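Local coordinates for protein xyloglucan-specific endo-beta-1,4-glucanase BoGH9A (PDB 6DHT) that cleaves internal beta-1,4-glucosidic linkages in the backbone of natural xyloglucans, releasing xyloglucan oligosaccharides, at residues 70-75 with 477-482; 16-21 with 86-91; 368-373 with 378-383; 438-443 with 472-477. One frame throughout, in Å; residues are numbered along the deposited sequence. Where two conformers were deposited one is given.

Contacts 1, 2 and 4 adjoin one another where the Ig-like domain meets the catalytic domain. Contact 3 lies deeper in the catalytic domain, about 32 Å from contact 1 between centres, and nears contact 4 to about 4 Å between nearest atoms without touching it. Contact 2 lies inside the Ig-like domain; contact 1, about 10 Å away between centres, bridges the domains. Arg-19 NH1 of contact 2 probably bonds to Asn-478 O of contact 1 at 3.0 Å. Contacts 1 and 4 share Arg-477, and Asn-21 ND2 reaches Asp-472 OD1 of contact 4 at 2.8 Å. Contact 4 is set back from the predicted catalytic residues: Leu-440 is about 11 Å from Glu-548 and Asp-539 between side chains.

Contact 1: residues 70-75 with 477-482; sequences KTRTTL and RNATGF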
loop_
_atom_site.group_PDB
_atom_site.type_symbol
_atom_site.label_atom_id
_atom_site.label_comp_id
_atom_site.label_asym_id
_atom_site.label_seq_id
_atom_site.Cartn_x
_atom_site.Cartn_y
_atom_site.Cartn_z
ATOM N N LYS A 70 12.122 -25.445 13.968
ATOM C CA LYS A 70 10.735 -25.703 14.340
ATOM C C LYS A 70 10.065 -26.550 13.270
ATOM O O LYS A 70 10.279 -26.333 12.072
ATOM C CB LYS A 70 9.942 -24.396 14.485
ATOM C CG LYS A 70 10.247 -23.526 15.687
ATOM C CD LYS A 70 9.626 -22.148 15.462
ATOM C CE LYS A 70 9.660 -21.277 16.686
ATOM N NZ LYS A 70 9.013 -19.954 16.419
ATOM N N THR A 71 9.230 -27.492 13.702
ATOM C CA THR A 71 8.402 -28.277 12.808
ATOM C C THR A 71 7.075 -27.550 12.646
ATOM O O THR A 71 6.341 -27.359 13.616
ATOM C CB THR A 71 8.103 -29.692 13.359
ATOM O OG1 THR A 71 9.319 -30.449 13.427
ATOM C CG2 THR A 71 7.123 -30.441 12.473
ATOM N N ARG A 72 6.764 -27.144 11.417
ATOM C CA ARG A 72 5.501 -26.483 11.134
ATOM C C ARG A 72 4.531 -27.486 10.520
ATOM O O ARG A 72 4.845 -28.104 9.508
ATOM C CB ARG A 72 5.759 -25.319 10.180
ATOM C CG ARG A 72 6.143 -24.033 10.859
ATOM C CD ARG A 72 7.467 -24.057 11.635
ATOM N NE ARG A 72 7.700 -22.736 12.212
ATOM C CZ ARG A 72 8.571 -21.837 11.757
ATOM N NH1 ARG A 72 8.632 -20.636 12.308
ATOM N NH2 ARG A 72 9.396 -22.117 10.754
ATOM N N THR A 73 3.343 -27.638 11.105
ATOM C CA THR A 73 2.378 -28.633 10.653
ATOM C C THR A 73 1.171 -27.948 10.017
ATOM O O THR A 73 0.537 -27.096 10.628
ATOM C CB THR A 73 1.904 -29.524 11.830
ATOM O OG1 THR A 73 3.051 -30.058 12.497
ATOM C CG2 THR A 73 1.004 -30.656 11.352
ATOM N N THR A 74 0.846 -28.362 8.799
ATOM C CA THR A 74 -0.271 -27.794 8.062
ATOM C C THR A 74 -1.572 -28.503 8.390
ATOM O O THR A 74 -1.656 -29.741 8.354
ATOM C CB THR A 74 0.042 -27.869 6.574
ATOM O OG1 THR A 74 1.156 -27.013 6.304
ATOM C CG2 THR A 74 -1.165 -27.460 5.715
ATOM N N LEU A 75 -2.585 -27.707 8.712
ATOM C CA LEU A 75 -3.923 -28.177 8.998
ATOM C C LEU A 75 -4.868 -27.643 7.930
ATOM O O LEU A 75 -5.145 -26.445 7.914
ATOM C CB LEU A 75 -4.357 -27.652 10.362
ATOM C CG LEU A 75 -3.310 -27.736 11.471
ATOM C CD1 LEU A 75 -3.893 -27.207 12.769
ATOM C CD2 LEU A 75 -2.784 -29.189 11.684
ATOM N N ARG A 477 -0.926 -16.000 9.959
ATOM C CA ARG A 477 -0.359 -17.305 9.654
ATOM C C ARG A 477 1.124 -17.166 9.356
ATOM O O ARG A 477 1.545 -17.245 8.198
ATOM C CB ARG A 477 -1.106 -18.000 8.517
ATOM C CG ARG A 477 -0.693 -19.453 8.418
ATOM C CD ARG A 477 -1.544 -20.202 7.467
ATOM N NE ARG A 477 -1.203 -19.853 6.095
ATOM C CZ ARG A 477 -2.049 -19.897 5.080
ATOM N NH1 ARG A 477 -3.307 -20.217 5.299
ATOM N NH2 ARG A 477 -1.650 -19.557 3.860
ATOM N N ASN A 478 1.921 -16.966 10.408
ATOM C CA ASN A 478 3.314 -16.598 10.250
ATOM C C ASN A 478 4.135 -16.986 11.499
ATOM O O ASN A 478 3.590 -17.551 12.465
ATOM C CB ASN A 478 3.403 -15.090 9.945
ATOM C CG ASN A 478 2.864 -14.244 11.085
ATOM O OD1 ASN A 478 3.282 -14.415 12.237
ATOM N ND2 ASN A 478 1.917 -13.362 10.796
ATOM N N ALA A 479 5.418 -16.659 11.475
ATOM C CA ALA A 479 6.351 -17.102 12.519
ATOM C C ALA A 479 6.215 -16.399 13.864
ATOM O O ALA A 479 6.760 -16.901 14.856
ATOM C CB ALA A 479 7.742 -16.936 12.022
ATOM N N THR A 480 5.565 -15.238 13.925
ATOM C CA THR A 480 5.424 -14.490 15.186
ATOM C C THR A 480 4.034 -14.637 15.788
ATOM O O THR A 480 3.857 -14.457 17.003
ATOM C CB THR A 480 5.725 -12.991 15.024
ATOM O OG1 THR A 480 4.726 -12.419 14.158
ATOM C CG2 THR A 480 7.075 -12.789 14.436
ATOM N N GLY A 481 3.034 -14.934 14.959
ATOM C CA GLY A 481 1.655 -14.968 15.415
ATOM C C GLY A 481 0.934 -13.625 15.443
ATOM O O GLY A 481 -0.182 -13.538 15.921
ATOM N N PHE A 482 1.566 -12.579 14.940
ATOM C CA PHE A 482 0.892 -11.278 14.824
ATOM C C PHE A 482 0.049 -11.189 13.564
ATOM O O PHE A 482 0.458 -11.649 12.508
ATOM C CB PHE A 482 1.894 -10.143 14.758
ATOM C CG PHE A 482 2.407 -9.704 16.099
ATOM C CD1 PHE A 482 3.460 -10.367 16.710
ATOM C CD2 PHE A 482 1.838 -8.626 16.742
ATOM C CE1 PHE A 482 3.940 -9.941 17.955
ATOM C CE2 PHE A 482 2.296 -8.198 17.970
ATOM C CZ PHE A 482 3.358 -8.862 18.595
HETATM O O HOH W 1 6.615 -17.959 17.606
#
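Lys-70 and Arg-72, the latter on strand 72-76 of the Ig-like domain, approach Ala-479 in a catalytic-domain loop built round an Asx turn. No hydrogen bond crosses directly, and the segments bury 78 Å² between them. Along the loop, Arg-477 first turns NH1 to Ile-32 O of the adjoining strand 32-35. Asn-478 points away from Lys-70 and Arg-72 and organises the turn: its OD1 accepts from Thr-480 N at 3.0 Å and from Gly-481 N at 2.8 Å, both donors being tilted from the carbonyl plane. Ala-479 carries the contact. Its CB lies 3.8 Å from Arg-72 NH1, approaching the guanidinium obliquely, a position the arginine reaches through a bend at chi2 (64°). One face of that guanidinium has Lys-70 CB above it, offset toward the rim, while Arg-72 NE is paired with Asp-36. A water donates to Ala-479 O at 3.0 Å and has a weak link, 3.3 Å, to Lys-70 NZ, whose main partner is Glu-535. Gly-481 has a phi of 84°, where a side chain would press on the preceding carbonyl. At Phe-482 the turn closes: Asn-478 ND2, with the acceptor in its amide plane, donates to Phe-482 O at 2.8 Å and 165°.

Contact 2: residues 16-21 with 86-91; sequences DAIRLN and YILKVN
Ile-18 faces Leu-88 and Val-90 and meets each with a different methyl. Its CB points toward strand 84-90, and the fork beyond it divides the work. CG2 approaches Leu-88 CD1 at 4.3 Å, while the longer branch, extended by a chi2 of 168°, brings CD1 to Val-90 CG2 at 4.2 Å. This second approach is somewhat doubtful, because the model places Val-90 CG2 too near Leu-88 CD2. Leu-88 and Val-90, two positions apart, both point back toward Ile-18, as expected for residues on one face of a strand. No hydrogen bond joins the segments: the CA atoms of Ile-18 and Val-90 are 8.2 Å apart, too far for backbone pairing, so what meets here is apolar packing between sheets. Arg-19 projects from the other side of its strand. Its NE donates to Asp-16 O at 2.9 Å and 167°, with the oxygen in the guanidinium plane, while NH1 bonds to Asn-478 O of the catalytic domain. The contact belongs to the core of the Ig-like sandwich. Strand 18-19 is an edge strand, next to 32-35; in the facing sheet, 84-90 runs between 42-47 and 93-99, and Ala-93 and Val-95 of the last also touch Ile-18.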
loop_
_atom_site.group_PDB
_atom_site.type_symbol
_atom_site.label_atom_id
_atom_site.label_comp_id
_atom_site.label_asym_id
_atom_site.label_seq_id
_atom_site.Cartn_x
_atom_site.Cartn_y
_atom_site.Cartn_z
ATOM N N ASP A 16 -1.392 -20.296 21.411
ATOM C CA ASP A 16 -0.457 -19.406 20.718
ATOM C C ASP A 16 0.214 -20.009 19.488
ATOM O O ASP A 16 0.645 -19.291 18.587
ATOM C CB ASP A 16 0.671 -19.050 21.697
ATOM C CG ASP A 16 0.928 -17.568 21.779
ATOM O OD1 ASP A 16 1.221 -17.084 22.892
ATOM O OD2 ASP A 16 0.843 -16.885 20.734
ATOM N N ALA A 17 0.352 -21.327 19.478
ATOM C CA ALA A 17 1.124 -22.005 18.450
ATOM C C ALA A 17 0.301 -22.182 17.186
ATOM O O ALA A 17 0.846 -22.521 16.143
ATOM C CB ALA A 17 1.594 -23.375 18.971
ATOM N N ILE A 18 -1.010 -22.036 17.305
ATOM C CA ILE A 18 -1.888 -22.219 16.143
ATOM C C ILE A 18 -1.921 -20.915 15.320
ATOM O O ILE A 18 -2.482 -19.921 15.754
ATOM C CB ILE A 18 -3.320 -22.645 16.531
ATOM C CG1 ILE A 18 -3.259 -23.885 17.448
ATOM C CG2 ILE A 18 -4.161 -22.918 15.270
ATOM C CD1 ILE A 18 -4.557 -24.215 18.103
ATOM N N ARG A 19 -1.305 -20.946 14.150
ATOM C CA ARG A 19 -1.129 -19.739 13.331
ATOM C C ARG A 19 -2.161 -19.765 12.210
ATOM O O ARG A 19 -2.259 -20.717 11.436
ATOM C CB ARG A 19 0.305 -19.690 12.803
ATOM C CG ARG A 19 1.376 -19.770 13.894
ATOM C CD ARG A 19 1.378 -18.519 14.780
ATOM N NE ARG A 19 2.045 -18.757 16.060
ATOM C CZ ARG A 19 3.345 -18.642 16.256
ATOM N NH1 ARG A 19 4.169 -18.320 15.280
ATOM N NH2 ARG A 19 3.835 -18.894 17.464
ATOM N N LEU A 20 -2.988 -18.730 12.160
ATOM C CA LEU A 20 -4.046 -18.702 11.159
ATOM C C LEU A 20 -4.397 -17.265 10.790
ATOM O O LEU A 20 -3.971 -16.325 11.426
ATOM C CB LEU A 20 -5.286 -19.448 11.660
ATOM C CG LEU A 20 -6.216 -18.737 12.650
ATOM C CD1 LEU A 20 -7.404 -19.595 12.955
ATOM C CD2 LEU A 20 -5.504 -18.378 13.971
ATOM N N ASN A 21 -5.219 -17.121 9.762
ATOM C CA ASN A 21 -5.818 -15.841 9.434
ATOM C C ASN A 21 -6.789 -15.467 10.549
ATOM O O ASN A 21 -7.830 -16.093 10.734
ATOM C CB ASN A 21 -6.536 -15.979 8.102
ATOM C CG ASN A 21 -7.173 -14.682 7.643
ATOM O OD1 ASN A 21 -7.705 -13.914 8.449
ATOM N ND2 ASN A 21 -7.164 -14.453 6.330
ATOM N N TYR A 86 -16.545 -21.568 14.484
ATOM C CA TYR A 86 -15.999 -22.915 14.629
ATOM C C TYR A 86 -14.871 -22.929 15.651
ATOM O O TYR A 86 -14.278 -21.890 15.963
ATOM C CB TYR A 86 -15.480 -23.439 13.282
ATOM C CG TYR A 86 -16.573 -23.612 12.272
ATOM C CD1 TYR A 86 -17.294 -24.800 12.197
ATOM C CD2 TYR A 86 -16.905 -22.584 11.405
ATOM C CE1 TYR A 86 -18.298 -24.955 11.296
ATOM C CE2 TYR A 86 -17.912 -22.728 10.495
ATOM C CZ TYR A 86 -18.609 -23.930 10.440
ATOM O OH TYR A 86 -19.627 -24.102 9.540
ATOM N N ILE A 87 -14.588 -24.112 16.185
ATOM C CA ILE A 87 -13.441 -24.296 17.059
ATOM C C ILE A 87 -12.466 -25.279 16.439
ATOM O O ILE A 87 -12.862 -26.373 16.037
ATOM C CB ILE A 87 -13.860 -24.872 18.422
ATOM C CG1 ILE A 87 -14.968 -24.030 19.060
ATOM C CG2 ILE A 87 -12.644 -24.977 19.355
ATOM C CD1 ILE A 87 -15.667 -24.760 20.215
ATOM N N LEU A 88 -11.203 -24.882 16.362
ATOM C CA LEU A 88 -10.137 -25.751 15.895
ATOM C C LEU A 88 -9.419 -26.295 17.124
ATOM O O LEU A 88 -8.842 -25.528 17.879
ATOM C CB LEU A 88 -9.144 -24.968 15.023
ATOM C CG LEU A 88 -8.070 -25.756 14.249
ATOM C CD1 LEU A 88 -7.413 -24.844 13.218
ATOM C CD2 LEU A 88 -7.004 -26.299 15.096
ATOM N N LYS A 89 -9.448 -27.609 17.313
ATOM C CA LYS A 89 -8.714 -28.241 18.415
ATOM C C LYS A 89 -7.547 -29.056 17.863
ATOM O O LYS A 89 -7.732 -29.871 16.955
ATOM C CB LYS A 89 -9.634 -29.137 19.255
ATOM C CG LYS A 89 -10.553 -28.398 20.224
ATOM C CD LYS A 89 -10.932 -29.308 21.405
ATOM C CE LYS A 89 -12.016 -28.704 22.293
ATOM N NZ LYS A 89 -11.774 -27.264 22.620
ATOM N N VAL A 90 -6.356 -28.810 18.406
ATOM C CA VAL A 90 -5.139 -29.541 18.058
ATOM C C VAL A 90 -4.409 -29.847 19.343
ATOM O O VAL A 90 -3.962 -28.926 20.028
ATOM C CB VAL A 90 -4.125 -28.720 17.227
ATOM C CG1 VAL A 90 -3.078 -29.648 16.617
ATOM C CG2 VAL A 90 -4.801 -27.952 16.177
ATOM N N ASN A 91 -4.272 -31.133 19.656
ATOM C CA ASN A 91 -3.578 -31.556 20.868
ATOM C C ASN A 91 -4.233 -30.891 22.074
ATOM O O ASN A 91 -5.437 -31.036 22.281
ATOM C CB ASN A 91 -2.089 -31.223 20.767
ATOM C CG ASN A 91 -1.370 -32.060 19.705
ATOM O OD1 ASN A 91 -2.005 -32.623 18.801
ATOM N ND2 ASN A 91 -0.042 -32.150 19.814
#

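Contact 3: residues 368-373 with 378-383; sequences QIYTAP and TFALGI
Tyr-370 lies across Ala-380 and Ile-383, where an extended loop of the helical GH9 barrel domain packs on the first turns of helix 379-386, the helix it leads into. From CB, the chi1 of 180° sets CG anti to the backbone N and carries the ring across the helix, past Ile-383 and on to Ala-380. CD1 meets Ile-383 CD1 at 3.7 Å, the methyl standing oblique to the ring. One bond farther on, CE1 lies 3.9 Å from Ala-380 CB, and CZ is nearly as close. At the tip, OH passes the same methyl at 3.8 Å and finds its polar partner in Ser-450 OG of helix 439-458, while Tyr-411 adds an edge-to-face ring contact. A leucine in place of Tyr-370 would probably leave Ser-450 without this phenolic partner and open a gap beside Ala-380.

Ala-380 is the hub. Besides the tyrosine, its CB touches Thr-371 O at 3.5 Å and Pro-373 CD at 3.7 Å, so a single methyl is gripped by three loop residues. Pro-373 extends the apolar patch through CB, which reaches Leu-381 CD2 at 4.2 Å. At the start of the helix, Thr-378 N donates to Asp-340 OD2, a carboxylate of a calcium site to which Gly-376 also belongs. The remaining link is a water: Ala-380 N, in the first turn, donates to it at 2.9 Å, and it can in turn donate to Thr-371 O at 3.0 Å, one of several acceptors within its reach.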
loop_
_atom_site.group_PDB
_atom_site.type_symbol
_atom_site.label_atom_id
_atom_site.label_comp_id
_atom_site.label_asym_id
_atom_site.label_seq_id
_atom_site.Cartn_x
_atom_site.Cartn_y
_atom_site.Cartn_z
ATOM N N GLN A 368 11.570 -4.913 -19.513
ATOM C CA GLN A 368 11.828 -6.182 -20.183
ATOM C C GLN A 368 11.252 -7.343 -19.364
ATOM O O GLN A 368 10.951 -8.409 -19.904
ATOM C CB GLN A 368 13.334 -6.372 -20.426
ATOM C CG GLN A 368 13.965 -5.334 -21.373
ATOM C CD GLN A 368 13.256 -5.224 -22.718
ATOM O OE1 GLN A 368 12.926 -6.232 -23.358
ATOM N NE2 GLN A 368 13.013 -3.989 -23.153
ATOM N N ILE A 369 11.068 -7.115 -18.064
ATOM C CA ILE A 369 10.584 -8.130 -17.130
ATOM C C ILE A 369 9.516 -7.492 -16.216
ATOM O O ILE A 369 9.467 -6.266 -16.103
ATOM C CB ILE A 369 11.775 -8.638 -16.310
ATOM C CG1 ILE A 369 11.428 -9.907 -15.534
ATOM C CG2 ILE A 369 12.278 -7.548 -15.376
ATOM C CD1 ILE A 369 12.620 -10.496 -14.774
ATOM N N TYR A 370 8.647 -8.302 -15.609
ATOM C CA TYR A 370 7.704 -7.789 -14.613
ATOM C C TYR A 370 8.354 -7.828 -13.219
ATOM O O TYR A 370 8.962 -8.829 -12.845
ATOM C CB TYR A 370 6.406 -8.597 -14.577
ATOM C CG TYR A 370 5.453 -8.062 -13.548
ATOM C CD1 TYR A 370 4.539 -7.064 -13.871
ATOM C CD2 TYR A 370 5.498 -8.517 -12.227
ATOM C CE1 TYR A 370 3.688 -6.541 -12.912
ATOM C CE2 TYR A 370 4.651 -7.999 -11.276
ATOM C CZ TYR A 370 3.757 -7.010 -11.609
ATOM O OH TYR A 370 2.887 -6.474 -10.680
ATOM N N THR A 371 8.227 -6.729 -12.476
ATOM C CA THR A 371 8.618 -6.678 -11.063
ATOM C C THR A 371 7.460 -6.040 -10.326
ATOM O O THR A 371 6.750 -5.224 -10.887
ATOM C CB THR A 371 9.871 -5.829 -10.841
ATOM O OG1 THR A 371 9.677 -4.538 -11.414
ATOM C CG2 THR A 371 11.082 -6.482 -11.483
ATOM N N ALA A 372 7.268 -6.412 -9.065
ATOM C CA ALA A 372 6.147 -5.896 -8.285
ATOM C C ALA A 372 6.302 -4.396 -8.105
ATOM O O ALA A 372 7.428 -3.869 -8.149
ATOM C CB ALA A 372 6.107 -6.587 -6.924
ATOM N N PRO A 373 5.182 -3.690 -7.890
ATOM C CA PRO A 373 5.261 -2.243 -7.672
ATOM C C PRO A 373 5.967 -1.865 -6.367
ATOM O O PRO A 373 5.902 -2.610 -5.387
ATOM C CB PRO A 373 3.779 -1.815 -7.680
ATOM C CG PRO A 373 3.036 -3.031 -7.243
ATOM C CD PRO A 373 3.796 -4.187 -7.849
ATOM N N THR A 378 8.156 1.952 -10.575
ATOM C CA THR A 378 6.776 2.148 -10.992
ATOM C C THR A 378 6.460 1.440 -12.311
ATOM O O THR A 378 5.410 1.683 -12.907
ATOM C CB THR A 378 6.437 3.636 -11.107
ATOM O OG1 THR A 378 7.288 4.270 -12.076
ATOM C CG2 THR A 378 6.640 4.329 -9.775
ATOM N N PHE A 379 7.340 0.557 -12.779
ATOM C CA PHE A 379 7.039 -0.176 -14.025
ATOM C C PHE A 379 5.684 -0.850 -13.939
ATOM O O PHE A 379 4.889 -0.785 -14.879
ATOM C CB PHE A 379 8.100 -1.237 -14.330
ATOM C CG PHE A 379 9.313 -0.729 -15.098
ATOM C CD1 PHE A 379 9.183 0.079 -16.219
ATOM C CD2 PHE A 379 10.584 -1.128 -14.723
ATOM C CE1 PHE A 379 10.297 0.491 -16.926
ATOM C CE2 PHE A 379 11.692 -0.692 -15.421
ATOM C CZ PHE A 379 11.535 0.113 -16.528
ATOM N N ALA A 380 5.417 -1.509 -12.824
ATOM C CA ALA A 380 4.175 -2.249 -12.701
ATOM C C ALA A 380 2.941 -1.373 -12.857
ATOM O O ALA A 380 1.916 -1.826 -13.352
ATOM C CB ALA A 380 4.140 -2.994 -11.355
ATOM N N LEU A 381 3.012 -0.127 -12.428
ATOM C CA LEU A 381 1.851 0.729 -12.514
ATOM C C LEU A 381 1.565 1.045 -13.978
ATOM O O LEU A 381 0.423 1.158 -14.380
ATOM C CB LEU A 381 2.039 2.015 -11.710
ATOM C CG LEU A 381 2.237 1.841 -10.202
ATOM C CD1 LEU A 381 2.254 3.221 -9.552
ATOM C CD2 LEU A 381 1.207 0.928 -9.583
ATOM N N GLY A 382 2.628 1.160 -14.753
ATOM C CA GLY A 382 2.452 1.346 -16.183
ATOM C C GLY A 382 1.889 0.096 -16.826
ATOM O O GLY A 382 1.011 0.158 -17.708
ATOM N N ILE A 383 2.403 -1.061 -16.407
ATOM C CA ILE A 383 1.949 -2.343 -16.926
ATOM C C ILE A 383 0.457 -2.522 -16.628
ATOM O O ILE A 383 -0.330 -2.931 -17.512
ATOM C CB ILE A 383 2.780 -3.508 -16.351
ATOM C CG1 ILE A 383 4.188 -3.463 -16.940
ATOM C CG2 ILE A 383 2.130 -4.839 -16.628
ATOM C CD1 ILE A 383 5.166 -4.422 -16.330
HETATM O O HOH W 2 7.439 -2.293 -10.840
#

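Contact 4: residues 438-443 with 472-477; sequences GCLAEK and DYILGR
Leu-440 and Ile-474 bring their CA atoms to 7.0 Å where the first turn of helix 439-458, which widens into a pi-type turn at 440-443, passes the C-terminal end of helix 461-474, both helices of the GH9 helical barrel. Leu-440 holds the contact alone on its side. Its CB and CD2 both lie 4.2 Å from Ile-474 CG2, the two side chains sliding past each other in opposite directions. Ile-474 presents that methyl because its CG1 sits between the backbone N and the carbonyl carbon (chi1 70°), which turns CG2 toward the leucine. Leu-440 CD2 also comes to the edge of the Tyr-473 ring, near its plane, at 4.2 Å from CE1. Beyond the helix end the chain folds back in a way that fits a Schellman motif: Arg-477 N donates to Asp-472 O at 3.0 Å, Gly-476 N bonds weakly to Tyr-473 O, and Gly-476 has a phi of 140° that calls for glycine. A salt bridge, Arg-477 NH1 to Asp-472 OD2 at 2.8 Å, repeats the link. Around this joint, Tyr-428 stacks edge-to-face with Tyr-473, and helix 551-567 packs against both segments, with Leu-557 on Ile-474 and Trp-553 and Ala-556 on Ala-441.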
loop_
_atom_site.group_PDB
_atom_site.type_symbol
_atom_site.label_atom_id
_atom_site.label_comp_id
_atom_site.label_asym_id
_atom_site.label_seq_id
_atom_site.Cartn_x
_atom_site.Cartn_y
_atom_site.Cartn_z
ATOM N N GLY A 438 9.930 -2.934 5.642
ATOM C CA GLY A 438 8.687 -2.741 4.905
ATOM C C GLY A 438 8.278 -3.954 4.104
ATOM O O GLY A 438 7.374 -3.875 3.266
ATOM N N CYS A 439 8.909 -5.097 4.351
ATOM C CA CYS A 439 8.694 -6.267 3.497
ATOM C C CYS A 439 7.257 -6.747 3.428
ATOM O O CYS A 439 6.857 -7.336 2.435
ATOM C CB CYS A 439 9.567 -7.437 3.939
ATOM S SG CYS A 439 9.303 -8.007 5.653
ATOM N N LEU A 440 6.466 -6.540 4.469
ATOM C CA LEU A 440 5.111 -7.097 4.448
ATOM C C LEU A 440 4.286 -6.417 3.375
ATOM O O LEU A 440 3.441 -7.063 2.758
ATOM C CB LEU A 440 4.422 -6.977 5.792
ATOM C CG LEU A 440 5.096 -7.790 6.907
ATOM C CD1 LEU A 440 4.298 -7.592 8.185
ATOM C CD2 LEU A 440 5.215 -9.266 6.608
ATOM N N ALA A 441 4.543 -5.133 3.143
ATOM C CA ALA A 441 3.866 -4.422 2.056
ATOM C C ALA A 441 4.618 -4.618 0.745
ATOM O O ALA A 441 4.015 -4.993 -0.278
ATOM C CB ALA A 441 3.754 -2.952 2.368
ATOM N N GLU A 442 5.910 -4.305 0.749
ATOM C CA GLU A 442 6.713 -4.250 -0.479
ATOM C C GLU A 442 6.819 -5.568 -1.185
ATOM O O GLU A 442 6.866 -5.609 -2.423
ATOM C CB GLU A 442 8.139 -3.780 -0.200
ATOM C CG GLU A 442 8.908 -3.391 -1.486
ATOM C CD GLU A 442 10.372 -2.950 -1.265
ATOM O OE1 GLU A 442 10.637 -2.043 -0.453
ATOM O OE2 GLU A 442 11.273 -3.502 -1.937
ATOM N N LYS A 443 6.900 -6.649 -0.421
ATOM C CA LYS A 443 6.999 -7.958 -1.013
ATOM C C LYS A 443 5.740 -8.770 -0.806
ATOM O O LYS A 443 5.134 -9.209 -1.771
ATOM C CB LYS A 443 8.228 -8.711 -0.546
ATOM C CG LYS A 443 8.468 -9.946 -1.373
ATOM C CD LYS A 443 9.863 -10.451 -1.258
ATOM C CE LYS A 443 10.100 -11.513 -2.304
ATOM N NZ LYS A 443 11.404 -12.180 -2.108
ATOM N N ASP A 472 -3.296 -14.313 4.147
ATOM C CA ASP A 472 -3.357 -15.089 5.379
ATOM C C ASP A 472 -2.078 -14.890 6.194
ATOM O O ASP A 472 -2.127 -14.836 7.435
ATOM C CB ASP A 472 -3.506 -16.567 5.058
ATOM C CG ASP A 472 -4.934 -16.980 4.717
ATOM O OD1 ASP A 472 -5.839 -16.151 4.493
ATOM O OD2 ASP A 472 -5.178 -18.207 4.677
ATOM N N TYR A 473 -0.939 -14.830 5.514
ATOM C CA TYR A 473 0.343 -14.638 6.187
ATOM C C TYR A 473 0.341 -13.355 7.009
ATOM O O TYR A 473 0.701 -13.374 8.200
ATOM C CB TYR A 473 1.533 -14.632 5.197
ATOM C CG TYR A 473 2.880 -14.603 5.874
ATOM C CD1 TYR A 473 3.403 -13.427 6.366
ATOM C CD2 TYR A 473 3.604 -15.763 6.050
ATOM C CE1 TYR A 473 4.617 -13.386 7.020
ATOM C CE2 TYR A 473 4.823 -15.731 6.691
ATOM C CZ TYR A 473 5.325 -14.545 7.161
ATOM O OH TYR A 473 6.541 -14.524 7.834
ATOM N N ILE A 474 -0.010 -12.212 6.438
ATOM C CA ILE A 474 0.055 -11.011 7.251
ATOM C C ILE A 474 -1.017 -10.948 8.317
ATOM O O ILE A 474 -0.845 -10.183 9.275
ATOM C CB ILE A 474 0.053 -9.703 6.465
ATOM C CG1 ILE A 474 -1.300 -9.481 5.851
ATOM C CG2 ILE A 474 1.225 -9.632 5.427
ATOM C CD1 ILE A 474 -1.545 -8.030 5.584
ATOM N N LEU A 475 -2.101 -11.710 8.165
ATOM C CA LEU A 475 -3.192 -11.698 9.132
ATOM C C LEU A 475 -3.034 -12.722 10.270
ATOM O O LEU A 475 -3.948 -12.893 11.073
ATOM C CB LEU A 475 -4.543 -11.826 8.415
ATOM C CG LEU A 475 -4.844 -10.698 7.430
ATOM C CD1 LEU A 475 -6.134 -11.039 6.720
ATOM C CD2 LEU A 475 -4.915 -9.353 8.124
ATOM N N GLY A 476 -1.885 -13.381 10.318
ATOM C CA GLY A 476 -1.548 -14.201 11.480
ATOM C C GLY A 476 -0.869 -15.520 11.186
ATOM O O GLY A 476 -0.327 -16.161 12.116
ATOM N N ARG A 477 -0.926 -16.000 9.959
ATOM C CA ARG A 477 -0.359 -17.305 9.654
ATOM C C ARG A 477 1.124 -17.166 9.356
ATOM O O ARG A 477 1.545 -17.245 8.198
ATOM C CB ARG A 477 -1.106 -18.000 8.517
ATOM C CG ARG A 477 -0.693 -19.453 8.418
ATOM C CD ARG A 477 -1.544 -20.202 7.467
ATOM N NE ARG A 477 -1.203 -19.853 6.095
ATOM C CZ ARG A 477 -2.049 -19.897 5.080
ATOM N NH1 ARG A 477 -3.307 -20.217 5.299
ATOM N NH2 ARG A 477 -1.650 -19.557 3.860
#